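Local coordinates for protein phosphoinositol-specific phospholipase C (Pseudomonas sp., PDB 5FYP) that probably cleaves the head group from phosphoinositide lipids as a calcium-dependent phospholipase C of the TIM-barrel clan, at residues 91-94 with 95-98; 118-121 with 122-126; 150-153 with 154-158; 174-177 with 178-181; 216-219 with 220-224. All coordinates share one frame; numbering follows the deposited sequence.

The five contacts are local and follow one another along the chain in the order of their numbers, all within the stretch matched to the calcium-dependent phospholipase C family. Contact 1 opens helix 94-107 and contact 2 closes strand 114-120, the next element in the chain; their centres lie about 16 Å apart, and Leu98 packs on Leu118. Contacts 3 and 4 form a second pair, centres 12 Å apart, where Leu154 and His157 of helix 151-158 pack on Trp174 and Pro175. Contact 5, on the short helix 219-222, lies 34 Å from contact 1, centre to centre. Contact 2 carries the calcium ligand Asp119, whereas the others shape helix starts and turns of the surrounding scaffold.

Contact 1 of 5, residues 91-94 with 95-98; sequences KNDL and EACL
Leu94, the first residue of helix 94-107, meets Leu98 one turn further on, with Leu94 CD1 4.0 Å from Leu98 CG. Its CG stands opposite the backbone N (chi1 177°), which brings the branched end to Leu98 and against Leu49 and Phe51 of strand 46-52 and Leu139 of helix 133-144. A leucine suits this inward-facing place. Behind it, Leu98 N donates to Leu94 O at 2.9 Å. Asp93 just before is the N-cap of the helix: its OD1 accepts from Ala96 N at 2.9 Å, the donor lying on the anti side and 33° out of the carboxylate plane. With chi1 at 67°, CG sits between the backbone N and the carbonyl carbon, so the carboxylate folds back over the first turn, where its negative charge probably interacts favourably with the positive end of the helix dipole. Asp93 O in turn takes Cys97 N at 3.0 Å, and the Cys97 sulfur is tied to Cys84 by a disulfide. Glu95 runs alongside Asp93, Glu95 CB being 3.7 Å from Asp93 OD1, and its extended chain carries the acid on to a salt bridge with Arg142. A water accepts from Glu95 N at 3.1 Å and makes a weak bond to Asp93 OD2.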
# COMPACT_ATOMS: atom_id res chain seq x y z
N LYS A 91 23.48 1.52 -6.85
CA LYS A 91 22.74 0.91 -5.71
C LYS A 91 21.21 1.06 -5.76
O LYS A 91 20.62 2.07 -5.34
CB LYS A 91 23.25 1.54 -4.43
CG LYS A 91 22.68 0.96 -3.15
CD LYS A 91 23.29 1.60 -1.90
CE LYS A 91 22.61 2.91 -1.50
NZ LYS A 91 23.37 4.12 -1.97
N ASN A 92 20.55 -0.01 -6.19
CA ASN A 92 19.11 -0.02 -6.37
C ASN A 92 18.40 -0.57 -5.12
O ASN A 92 17.87 -1.67 -5.10
CB ASN A 92 18.71 -0.83 -7.63
CG ASN A 92 19.34 -2.23 -7.69
OD1 ASN A 92 20.48 -2.47 -7.27
ND2 ASN A 92 18.59 -3.17 -8.23
N ASP A 93 18.44 0.25 -4.07
CA ASP A 93 17.88 -0.09 -2.77
C ASP A 93 16.46 0.43 -2.62
O ASP A 93 15.86 0.92 -3.56
CB ASP A 93 18.82 0.40 -1.67
CG ASP A 93 18.91 1.92 -1.58
OD1 ASP A 93 18.46 2.64 -2.51
OD2 ASP A 93 19.48 2.39 -0.58
N LEU A 94 15.91 0.38 -1.40
CA LEU A 94 14.57 0.87 -1.19
C LEU A 94 14.44 2.31 -1.58
O LEU A 94 13.51 2.72 -2.30
CB LEU A 94 14.12 0.65 0.25
CG LEU A 94 12.73 1.20 0.58
CD1 LEU A 94 11.64 0.57 -0.26
CD2 LEU A 94 12.41 1.04 2.05
N GLU A 95 15.38 3.13 -1.12
CA GLU A 95 15.33 4.57 -1.43
C GLU A 95 15.32 4.81 -2.93
O GLU A 95 14.60 5.67 -3.44
CB GLU A 95 16.49 5.30 -0.75
CG GLU A 95 16.52 6.78 -1.06
CD GLU A 95 17.47 7.57 -0.17
OE1 GLU A 95 17.97 7.04 0.83
OE2 GLU A 95 17.68 8.76 -0.46
N ALA A 96 16.14 4.04 -3.65
CA ALA A 96 16.18 4.19 -5.12
C ALA A 96 14.82 3.85 -5.76
O ALA A 96 14.33 4.56 -6.66
CB ALA A 96 17.25 3.31 -5.70
N CYS A 97 14.22 2.77 -5.31
CA CYS A 97 12.90 2.37 -5.80
C CYS A 97 11.84 3.44 -5.51
O CYS A 97 11.02 3.76 -6.36
CB CYS A 97 12.46 1.03 -5.23
SG CYS A 97 13.47 -0.40 -5.70
N LEU A 98 11.88 3.96 -4.30
CA LEU A 98 10.96 5.03 -3.94
C LEU A 98 11.18 6.27 -4.82
O LEU A 98 10.21 6.91 -5.26
CB LEU A 98 11.09 5.39 -2.46
CG LEU A 98 10.75 4.28 -1.48
CD1 LEU A 98 10.93 4.79 -0.06
CD2 LEU A 98 9.35 3.74 -1.65
O HOH W 1 17.22 2.36 1.26

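Contact 2 of 5, residues 118-121 with 122-126; sequences LDKK and QGWSK. With CA (calcium ion), chain I.
Lys120 lays its aliphatic end over the face of Trp124, and this is the close-packed half of the contact. Lys120 CE sits 3.3 Å from the centroid of the Trp124 six-membered ring and almost on its normal, a CH-pi contact, while the ammonium adds a cation-pi interaction. The chain leaves CB with CG anti to the backbone N (chi1 -170°) and bends only at its last torsion, turning NZ back to the loop. There Lys120 NZ donates to Gln122 O at 3.0 Å and to Gly123 O at 2.9 Å, in both cases from above the carbonyl plane. A salt bridge to Asp53 adds a charged partner. Lysine fits because its greasy stem suits the indole and its head can gather several oxygens. The loop begins at the C-terminal end of strand 114-120, the end of the barrel strands at which TIM-barrel enzymes place their active sites, and Asp119 OD2 binds calcium at 2.4 Å together with Asn27, Glu48 and Asp50. The metal side is looser, with two waters among the calcium ligands. Lys121 NZ reaches Asp119 OD2 at 3.0 Å in a salt bridge, 58° out of the carboxylate plane, and donates to a calcium-bound water. A further water joins Lys120 NZ to Gln122 N.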
# COMPACT_ATOMS: atom_id res chain seq x y z
N LEU A 118 4.30 -1.61 0.76
CA LEU A 118 5.63 -1.81 1.31
C LEU A 118 5.56 -3.05 2.19
O LEU A 118 5.08 -2.99 3.32
CB LEU A 118 6.10 -0.57 2.04
CG LEU A 118 6.04 0.72 1.21
CD1 LEU A 118 6.42 1.91 2.07
CD2 LEU A 118 6.89 0.65 -0.03
N ASP A 119 6.00 -4.18 1.62
CA ASP A 119 5.88 -5.48 2.24
C ASP A 119 7.19 -5.78 2.99
O ASP A 119 8.22 -6.10 2.41
CB ASP A 119 5.58 -6.53 1.18
CG ASP A 119 5.19 -7.88 1.71
OD1 ASP A 119 4.99 -7.99 2.95
OD2 ASP A 119 5.06 -8.83 0.87
N LYS A 120 7.14 -5.54 4.30
CA LYS A 120 8.30 -5.62 5.16
C LYS A 120 8.62 -7.08 5.46
O LYS A 120 7.74 -7.82 5.86
CB LYS A 120 8.04 -4.86 6.46
CG LYS A 120 9.30 -4.70 7.30
CD LYS A 120 9.08 -3.87 8.56
CE LYS A 120 10.31 -3.23 9.12
NZ LYS A 120 11.55 -4.02 9.06
N LYS A 121 9.89 -7.46 5.32
CA LYS A 121 10.29 -8.88 5.41
C LYS A 121 11.03 -9.28 6.67
O LYS A 121 11.14 -10.47 6.95
CB LYS A 121 11.07 -9.27 4.16
CG LYS A 121 10.23 -9.18 2.89
CD LYS A 121 9.08 -10.17 2.85
CE LYS A 121 8.21 -9.99 1.62
NZ LYS A 121 7.07 -10.94 1.62
N GLN A 122 11.52 -8.31 7.45
CA GLN A 122 12.22 -8.57 8.72
C GLN A 122 11.59 -7.66 9.79
O GLN A 122 10.68 -6.89 9.52
CB GLN A 122 13.72 -8.35 8.56
CG GLN A 122 14.32 -9.38 7.62
CD GLN A 122 15.78 -9.21 7.35
OE1 GLN A 122 16.21 -8.17 6.87
NE2 GLN A 122 16.53 -10.27 7.56
N GLY A 123 12.07 -7.80 11.02
CA GLY A 123 11.57 -6.97 12.11
C GLY A 123 12.12 -5.57 12.13
O GLY A 123 12.97 -5.22 11.30
N TRP A 124 11.61 -4.75 13.05
CA TRP A 124 12.14 -3.40 13.24
C TRP A 124 13.47 -3.49 13.99
O TRP A 124 13.65 -4.36 14.86
CB TRP A 124 11.16 -2.56 14.06
CG TRP A 124 9.90 -2.33 13.33
CD1 TRP A 124 8.67 -2.86 13.60
CD2 TRP A 124 9.72 -1.48 12.20
NE1 TRP A 124 7.76 -2.44 12.67
CE2 TRP A 124 8.39 -1.60 11.79
CE3 TRP A 124 10.58 -0.67 11.46
CZ2 TRP A 124 7.90 -0.90 10.68
CZ3 TRP A 124 10.10 0.01 10.38
CH2 TRP A 124 8.77 -0.10 9.99
N SER A 125 14.39 -2.57 13.71
CA SER A 125 15.58 -2.46 14.58
C SER A 125 15.32 -1.58 15.77
O SER A 125 14.31 -0.89 15.85
CB SER A 125 16.77 -1.88 13.81
OG SER A 125 16.80 -0.45 13.78
N LYS A 126 16.27 -1.62 16.71
CA LYS A 126 16.35 -0.62 17.77
C LYS A 126 17.02 0.66 17.26
O LYS A 126 17.57 0.70 16.15
CB LYS A 126 17.04 -1.18 19.02
CG LYS A 126 16.36 -2.41 19.62
CD LYS A 126 14.97 -2.17 20.12
CE LYS A 126 14.39 -3.42 20.76
NZ LYS A 126 12.95 -3.23 21.08
CA CA I . 5.31 -8.99 -1.54
O HOH W 2 12.48 -5.45 6.67
O HOH W 3 6.40 -11.13 -1.27
O HOH W 4 3.59 -10.67 -1.64

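Contact 3 of 5, residues 150-153 with 154-158; sequences TPQD and LATHI
Gln152 and Thr156 are joined side chain to side chain across one helical turn, an addition to the ordinary backbone bonding: Gln152 NE2 donates to Thr156 OG1 at 3.1 Å. The N-H...O angle is 143°, with the hydroxyl a little off the amide plane. Gln152 can reach because its chain leaves with CG anti to the backbone N and then bends at chi2 (63°), curling the amide along the helix surface. Cut back to an alanine, this position would probably leave Thr156 OG1 without its amide donor and lose the touch on Ser205. In the backbone of the same turn, Thr156 N donates to Gln152 O at 2.9 Å. The helix opens with a capping box: Thr150 N gives a bond of 2.8 Å to Asp153 OD2, and Asp153 N returns a long, weak one to Thr150 OG1. Threonine and aspartate suit these places, each offering a short side chain that accepts from the backbone N-H of the other. Pro151 costs the first turn nothing, since an N-H is not needed there, and its O accepts from Ala155 N at 2.9 Å. On its inner side helix 151-158 rests Pro151 and Leu154 against Leu165 of helix 165-168 and Phe210 of strand 210-211.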
# COMPACT_ATOMS: atom_id res chain seq x y z
N THR A 150 -1.54 10.64 4.31
CA THR A 150 -1.27 9.78 5.45
C THR A 150 -2.53 9.50 6.27
O THR A 150 -3.57 10.12 6.06
CB THR A 150 -0.26 10.45 6.37
OG1 THR A 150 -0.92 11.57 6.99
CG2 THR A 150 0.99 10.90 5.61
N PRO A 151 -2.43 8.60 7.25
CA PRO A 151 -3.60 8.33 8.10
C PRO A 151 -4.19 9.56 8.77
O PRO A 151 -5.40 9.73 8.80
CB PRO A 151 -3.07 7.30 9.08
CG PRO A 151 -2.02 6.53 8.31
CD PRO A 151 -1.37 7.59 7.46
N GLN A 152 -3.35 10.44 9.31
CA GLN A 152 -3.89 11.65 9.90
C GLN A 152 -4.64 12.52 8.88
O GLN A 152 -5.62 13.17 9.22
CB GLN A 152 -2.77 12.45 10.53
CG GLN A 152 -3.20 13.77 11.14
CD GLN A 152 -4.17 13.59 12.28
OE1 GLN A 152 -3.76 13.17 13.34
NE2 GLN A 152 -5.43 13.95 12.09
N ASP A 153 -4.17 12.55 7.64
CA ASP A 153 -4.88 13.31 6.62
C ASP A 153 -6.28 12.75 6.41
O ASP A 153 -7.25 13.49 6.26
CB ASP A 153 -4.09 13.30 5.33
CG ASP A 153 -2.70 13.90 5.49
OD1 ASP A 153 -2.52 14.86 6.29
OD2 ASP A 153 -1.78 13.44 4.76
N LEU A 154 -6.39 11.42 6.36
CA LEU A 154 -7.69 10.78 6.22
C LEU A 154 -8.56 11.06 7.43
O LEU A 154 -9.75 11.36 7.31
CB LEU A 154 -7.51 9.29 6.02
CG LEU A 154 -8.82 8.50 5.88
CD1 LEU A 154 -9.66 8.93 4.70
CD2 LEU A 154 -8.46 7.02 5.79
N ALA A 155 -7.97 10.98 8.61
CA ALA A 155 -8.70 11.23 9.86
C ALA A 155 -9.29 12.63 9.89
O ALA A 155 -10.47 12.82 10.20
CB ALA A 155 -7.78 10.98 11.04
N THR A 156 -8.50 13.61 9.53
CA THR A 156 -9.00 14.97 9.44
C THR A 156 -10.13 15.06 8.43
O THR A 156 -11.15 15.71 8.68
CB THR A 156 -7.85 15.91 9.10
OG1 THR A 156 -6.93 15.90 10.19
CG2 THR A 156 -8.35 17.33 8.83
N HIS A 157 -9.99 14.42 7.28
CA HIS A 157 -11.03 14.45 6.25
C HIS A 157 -12.39 13.99 6.80
O HIS A 157 -13.41 14.59 6.49
CB HIS A 157 -10.65 13.60 5.05
CG HIS A 157 -11.68 13.60 3.98
ND1 HIS A 157 -11.89 14.68 3.16
CD2 HIS A 157 -12.60 12.67 3.64
CE1 HIS A 157 -12.87 14.41 2.32
NE2 HIS A 157 -13.32 13.20 2.60
N ILE A 158 -12.38 12.92 7.58
CA ILE A 158 -13.64 12.35 8.11
C ILE A 158 -14.01 12.88 9.50
O ILE A 158 -15.01 12.47 10.08
CB ILE A 158 -13.62 10.81 8.13
CG1 ILE A 158 -12.66 10.23 9.18
CG2 ILE A 158 -13.33 10.27 6.73
CD1 ILE A 158 -12.96 8.81 9.56

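Contact 4 of 5, residues 174-177 with 178-181; sequences WPTA and NDLQ
Thr176 and Asp179 turn their side chains across one another, so that each reaches the backbone nitrogen of its partner. Thr176 N donates to Asp179 OD2 at 2.9 Å, coming from above the carboxylate plane, 40° out of it. In return Asp179 N donates to Thr176 OG1 at 3.0 Å, and this bond is nearly straight. The hydroxyl is brought there by a chi1 of 64°, which sets OG1 between the backbone N and the carbonyl carbon, facing Asp179 N; CG2 stays beside the backbone N. The backbone closes the same loop, Leu180 N bonding to Thr176 O at 3.0 Å, which with the hydroxyl bond makes an ST motif. A type I beta turn from Asn178 to Gln181 overlaps this loop. Threonine and aspartate suit these positions because both have polar atoms one or two bonds beyond CB, short enough to fold back on the main chain. A valine in place of Thr176 would probably leave Asp179 N without its hydroxyl acceptor and the start of the turn less firmly set. On the inner side Pro175 and Leu180 meet, Pro175 CB lying 4.0 Å from Leu180 CG, and Phe149 touches both. Pro175 also stands on Leu154 and His157 of helix 151-158. Asn178 OD1 is held by Gln2. The chemistry thus divides: the polar half pairs main-chain N-H groups with side-chain oxygens, probably fixing the shape of this loop ahead of strand 184-189, while the apolar half seats it on the core.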
# COMPACT_ATOMS: atom_id res chain seq x y z
N TRP A 174 -13.71 8.39 1.71
CA TRP A 174 -12.38 8.99 1.53
C TRP A 174 -12.47 10.18 0.57
O TRP A 174 -13.43 10.29 -0.20
CB TRP A 174 -11.42 7.95 0.95
CG TRP A 174 -11.03 6.84 1.87
CD1 TRP A 174 -11.86 6.04 2.61
CD2 TRP A 174 -9.70 6.34 2.10
NE1 TRP A 174 -11.12 5.10 3.30
CE2 TRP A 174 -9.80 5.26 3.00
CE3 TRP A 174 -8.42 6.71 1.63
CZ2 TRP A 174 -8.69 4.57 3.45
CZ3 TRP A 174 -7.33 6.02 2.08
CH2 TRP A 174 -7.47 4.98 3.01
N PRO A 175 -11.41 11.02 0.53
CA PRO A 175 -11.34 11.99 -0.56
C PRO A 175 -11.41 11.28 -1.92
O PRO A 175 -11.06 10.09 -2.07
CB PRO A 175 -9.97 12.65 -0.35
CG PRO A 175 -9.67 12.42 1.11
CD PRO A 175 -10.22 11.06 1.37
N THR A 176 -11.87 12.02 -2.91
CA THR A 176 -12.00 11.46 -4.26
C THR A 176 -10.64 11.33 -4.92
O THR A 176 -9.65 11.93 -4.48
CB THR A 176 -12.90 12.31 -5.18
OG1 THR A 176 -12.26 13.56 -5.35
CG2 THR A 176 -14.31 12.48 -4.58
N ALA A 177 -10.58 10.57 -6.00
CA ALA A 177 -9.35 10.53 -6.80
C ALA A 177 -8.93 11.93 -7.25
O ALA A 177 -7.74 12.25 -7.21
CB ALA A 177 -9.46 9.57 -7.94
N ASN A 178 -9.89 12.76 -7.65
CA ASN A 178 -9.58 14.16 -8.00
C ASN A 178 -8.95 14.90 -6.82
O ASN A 178 -7.96 15.61 -6.97
CB ASN A 178 -10.85 14.88 -8.44
CG ASN A 178 -10.58 16.30 -8.86
OD1 ASN A 178 -9.81 16.50 -9.76
ND2 ASN A 178 -11.16 17.26 -8.18
N ASP A 179 -9.52 14.74 -5.62
CA ASP A 179 -8.97 15.36 -4.43
C ASP A 179 -7.52 14.90 -4.18
O ASP A 179 -6.71 15.64 -3.63
CB ASP A 179 -9.76 14.99 -3.17
CG ASP A 179 -11.17 15.55 -3.11
OD1 ASP A 179 -11.44 16.61 -3.70
OD2 ASP A 179 -11.99 14.89 -2.41
N LEU A 180 -7.25 13.65 -4.55
CA LEU A 180 -5.96 13.00 -4.31
C LEU A 180 -5.02 13.05 -5.52
O LEU A 180 -4.04 12.32 -5.58
CB LEU A 180 -6.17 11.56 -3.86
CG LEU A 180 -6.91 11.37 -2.54
CD1 LEU A 180 -7.26 9.91 -2.37
CD2 LEU A 180 -6.10 11.89 -1.39
N GLN A 181 -5.28 13.95 -6.46
CA GLN A 181 -4.37 14.08 -7.60
C GLN A 181 -2.97 14.37 -7.12
O GLN A 181 -2.76 15.20 -6.22
CB GLN A 181 -4.75 15.29 -8.46
CG GLN A 181 -5.78 15.08 -9.49
CD GLN A 181 -6.04 16.38 -10.24
OE1 GLN A 181 -5.11 17.05 -10.73
NE2 GLN A 181 -7.27 16.74 -10.31

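Contact 5 of 5, residues 216-219 with 220-224; sequences NGQN and DISGK
Gln218 O is gripped by three donors from residues 220-224. Ser222 N reaches it nearly along the C=O axis at 3.0 Å, while Ile221 N, at 2.9 Å from Gln218 O, comes from above the carbonyl plane. The third is the Ser222 hydroxyl, whose OG donates to Gln218 O, again from above that plane. The same hydroxyl accepts from Gln218 NE2 at 3.0 Å, lying in the plane of the amide in a bond close to straight. The bend of Gln218 at chi2 (70°) folds its amide back to meet the serine, and Gln251 takes a further bond from NE2. Serine suits the place because one oxygen can both give and receive. These bonds wrap the single turn of helix 219-222, which follows the loop after strand 210-211. Asp220, within the turn, reaches back to the loop before it: OD2 uses its anti lone pair to accept from Asn216 N at 2.9 Å, with an N-H...O angle of 176°. The carboxylate is buried, and its other oxygen, OD1, is met by Ser226 N, so both oxygens have backbone donors. At the far end Gly223 N bonds to Asn219 O as the chain leaves the helical path. Glycine is apt here, since a CB at this position would press on Asn219 CA. Asn219 then spans the exit: its ND2 donates to Lys224 O at 2.9 Å, the acceptor lying in the amide plane, and gives another bond to Ser226. The lysine's own NZ is bonded to Met228 O.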
# COMPACT_ATOMS: atom_id res chain seq x y z
N ASN A 216 -8.41 -12.22 8.57
CA ASN A 216 -9.13 -13.48 8.43
C ASN A 216 -10.33 -13.60 9.36
O ASN A 216 -10.89 -14.67 9.51
CB ASN A 216 -8.23 -14.71 8.50
CG ASN A 216 -7.59 -14.91 9.82
OD1 ASN A 216 -8.00 -14.38 10.83
ND2 ASN A 216 -6.51 -15.67 9.81
N GLY A 217 -10.76 -12.48 9.94
CA GLY A 217 -11.94 -12.45 10.80
C GLY A 217 -12.40 -11.04 10.98
O GLY A 217 -11.66 -10.08 10.67
N GLN A 218 -13.62 -10.88 11.47
CA GLN A 218 -14.20 -9.55 11.61
C GLN A 218 -13.35 -8.67 12.54
O GLN A 218 -13.29 -7.47 12.32
CB GLN A 218 -15.63 -9.65 12.11
CG GLN A 218 -16.34 -8.32 12.19
CD GLN A 218 -16.66 -7.72 10.84
OE1 GLN A 218 -17.14 -8.41 9.94
NE2 GLN A 218 -16.45 -6.42 10.69
N ASN A 219 -12.79 -9.26 13.58
CA ASN A 219 -11.97 -8.48 14.52
C ASN A 219 -10.82 -7.77 13.82
O ASN A 219 -10.39 -6.72 14.28
CB ASN A 219 -11.44 -9.31 15.66
CG ASN A 219 -10.50 -10.38 15.17
OD1 ASN A 219 -10.91 -11.21 14.36
ND2 ASN A 219 -9.27 -10.39 15.66
N ASP A 220 -10.31 -8.35 12.72
CA ASP A 220 -9.19 -7.76 12.00
C ASP A 220 -9.61 -6.51 11.24
O ASP A 220 -8.75 -5.72 10.86
CB ASP A 220 -8.56 -8.79 11.07
CG ASP A 220 -8.03 -10.01 11.79
OD1 ASP A 220 -7.52 -9.87 12.94
OD2 ASP A 220 -8.08 -11.14 11.20
N ILE A 221 -10.91 -6.37 11.01
CA ILE A 221 -11.50 -5.17 10.39
C ILE A 221 -11.88 -4.16 11.47
O ILE A 221 -11.48 -3.00 11.38
CB ILE A 221 -12.73 -5.52 9.55
CG1 ILE A 221 -12.46 -6.61 8.51
CG2 ILE A 221 -13.33 -4.26 8.94
CD1 ILE A 221 -12.16 -6.31 7.11
N SER A 222 -12.64 -4.58 12.49
CA SER A 222 -13.37 -3.67 13.36
C SER A 222 -13.20 -3.85 14.85
O SER A 222 -13.89 -3.22 15.62
CB SER A 222 -14.86 -3.78 13.00
OG SER A 222 -15.31 -5.09 13.08
N GLY A 223 -12.32 -4.76 15.27
CA GLY A 223 -12.10 -5.03 16.68
C GLY A 223 -10.64 -5.00 17.05
O GLY A 223 -9.85 -4.28 16.42
N LYS A 224 -10.28 -5.75 18.07
CA LYS A 224 -8.88 -5.94 18.41
C LYS A 224 -8.31 -6.89 17.35
O LYS A 224 -8.68 -8.07 17.28
CB LYS A 224 -8.67 -6.51 19.81
CG LYS A 224 -7.19 -6.73 20.11
CD LYS A 224 -6.94 -7.67 21.27
CE LYS A 224 -5.49 -8.15 21.32
NZ LYS A 224 -5.03 -8.83 20.04